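Local coordinates for protein xenavidin (Xenopus tropicalis, PDB 2UYW) that probably binds biotin with high affinity as a tetramer of avidin-type beta-barrel subunits, at the interface of chains A and B. Sequence-based numbering; all coordinates share one arbitrary frame. Chains: chain A/B, Xenavidin.

The interface of chains A and B. Residues chain A 77-79, 95-97; chain B 77, 97, 99.
B:Leu97 lies against the outer face of chain A's barrel, buried between A:Met95, A:Leu97 and A:Thr79. Strands 75-84 and 90-99 of each subunit are brought face to face here, part of a two-fold interface of the kind that joins avidin barrels into tetramers. With 63 Å² hidden, B:Leu97 gives up the most surface in this patch, and three of its carbons, CB, CG and CD1, make the contacts described here. Methyl B:Leu97 CD1 rests over the backbone of A:Met95, 3.5 Å from A:Met95 O, the carbonyl oxygen, with the A:Met95 CB methylene close by. The branch carbon B:Leu97 CG meets its twin, A:Leu97 CG, at 3.7 Å; the two leucines point tip to tip, each with CG anti to its own carbonyl carbon (chi1 -66° in chain B). On the other flank, B:Leu97 CB takes the methyl CG2 of A:Thr79 at 3.5 Å, the side chains crossing at a slant.

B:Val77, with 36 Å² hidden, packs along strand 75-84 of chain A. It and A:Val77 slide past each other in opposite directions, and their CG2 methyls, at 3.5 Å, are packed slightly closer than normal carbon contact. Its other methyl, CG1, sits by the carbonyl O of A:Trp78. The indole of A:Trp78 turns away from the partner, one face covered near its rim by A:Trp96 CB.

A:Thr79 bridges the apolar centre and B:Arg99. With OG1 anti to the backbone N (chi1 -171°), the hydroxyl points at the B:Arg99 CB methylene, while CG2 turns to B:Leu97 and also reaches B:Arg99 CB. A:Thr79 CB sits 4.0 Å from B:Val77 CG2. A glycine here would remove the whole side chain and would probably leave a gap beside B:Leu97 CB, B:Val77 CG2 and B:Arg99 CB, with B:Leu97 less firmly held on that flank. Beyond the threonine, a water links the chains: its O lies 2.9 Å from the backbone O of A:Thr79, and in the guanidinium plane of B:Arg99, 3.0 Å from NH1.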
# COMPACT_ATOMS: atom_id res chain seq x y z
N VAL A 77 -6.85 5.35 7.87
CA VAL A 77 -8.04 5.00 7.06
C VAL A 77 -8.06 3.51 6.77
O VAL A 77 -6.99 2.90 6.58
CB VAL A 77 -8.11 5.82 5.74
CG1 VAL A 77 -8.29 7.36 6.03
CG2 VAL A 77 -6.85 5.60 4.87
N TRP A 78 -9.24 2.90 6.76
CA TRP A 78 -9.41 1.50 6.34
C TRP A 78 -10.36 1.46 5.16
O TRP A 78 -11.32 2.25 5.09
CB TRP A 78 -10.08 0.68 7.44
CG TRP A 78 -9.25 0.27 8.61
CD1 TRP A 78 -8.73 -0.98 8.86
CD2 TRP A 78 -8.88 1.09 9.72
NE1 TRP A 78 -8.05 -0.97 10.05
CE2 TRP A 78 -8.15 0.28 10.61
CE3 TRP A 78 -9.13 2.43 10.05
CZ2 TRP A 78 -7.64 0.78 11.83
CZ3 TRP A 78 -8.63 2.93 11.25
CH2 TRP A 78 -7.90 2.11 12.12
N THR A 79 -10.14 0.52 4.24
CA THR A 79 -11.21 0.20 3.30
C THR A 79 -11.25 -1.30 3.12
O THR A 79 -10.21 -1.98 3.18
CB THR A 79 -11.03 0.95 1.93
OG1 THR A 79 -12.19 0.79 1.11
CG2 THR A 79 -9.76 0.51 1.17
N MET A 95 -7.77 -3.31 4.29
CA MET A 95 -6.42 -2.79 4.20
C MET A 95 -6.48 -1.39 4.80
O MET A 95 -7.52 -0.71 4.71
CB MET A 95 -5.95 -2.71 2.75
CG MET A 95 -5.86 -4.05 2.05
SD MET A 95 -4.48 -5.03 2.67
CE MET A 95 -3.04 -4.09 2.22
N TRP A 96 -5.37 -0.93 5.37
CA TRP A 96 -5.33 0.37 6.06
C TRP A 96 -4.05 1.14 5.68
O TRP A 96 -3.03 0.52 5.29
CB TRP A 96 -5.43 0.22 7.60
CG TRP A 96 -4.43 -0.73 8.30
CD1 TRP A 96 -4.67 -2.01 8.75
CD2 TRP A 96 -3.08 -0.42 8.67
NE1 TRP A 96 -3.53 -2.53 9.34
CE2 TRP A 96 -2.55 -1.57 9.32
CE3 TRP A 96 -2.25 0.70 8.50
CZ2 TRP A 96 -1.23 -1.64 9.81
CZ3 TRP A 96 -0.92 0.64 8.99
CH2 TRP A 96 -0.44 -0.52 9.65
N LEU A 97 -4.16 2.45 5.76
CA LEU A 97 -3.02 3.40 5.66
C LEU A 97 -2.99 4.20 6.96
O LEU A 97 -4.02 4.78 7.37
CB LEU A 97 -3.22 4.37 4.49
CG LEU A 97 -3.21 3.70 3.12
CD1 LEU A 97 -3.57 4.75 2.10
CD2 LEU A 97 -1.80 3.07 2.79
N VAL B 77 -10.31 5.51 0.02
CA VAL B 77 -9.87 6.30 1.18
C VAL B 77 -8.55 6.97 0.83
O VAL B 77 -7.74 6.38 0.10
CB VAL B 77 -9.79 5.45 2.48
CG1 VAL B 77 -11.22 4.96 2.92
CG2 VAL B 77 -8.82 4.25 2.32
N LEU B 97 -6.20 4.10 -1.03
CA LEU B 97 -6.59 2.70 -1.27
C LEU B 97 -7.96 2.75 -1.94
O LEU B 97 -8.88 3.38 -1.41
CB LEU B 97 -6.71 1.91 0.06
CG LEU B 97 -5.42 1.70 0.86
CD1 LEU B 97 -5.73 1.06 2.25
CD2 LEU B 97 -4.36 0.88 0.07
N ARG B 99 -10.92 0.35 -3.02
CA ARG B 99 -11.51 -0.95 -2.89
C ARG B 99 -12.57 -1.16 -3.98
O ARG B 99 -13.54 -0.39 -4.07
CB ARG B 99 -12.14 -1.07 -1.49
CG ARG B 99 -12.94 -2.39 -1.31
CD ARG B 99 -11.97 -3.58 -1.15
NE ARG B 99 -12.56 -4.87 -1.56
CZ ARG B 99 -12.17 -6.03 -1.06
NH1 ARG B 99 -11.22 -6.05 -0.12
NH2 ARG B 99 -12.71 -7.17 -1.48
O HOH W 1 -9.47 -4.19 1.39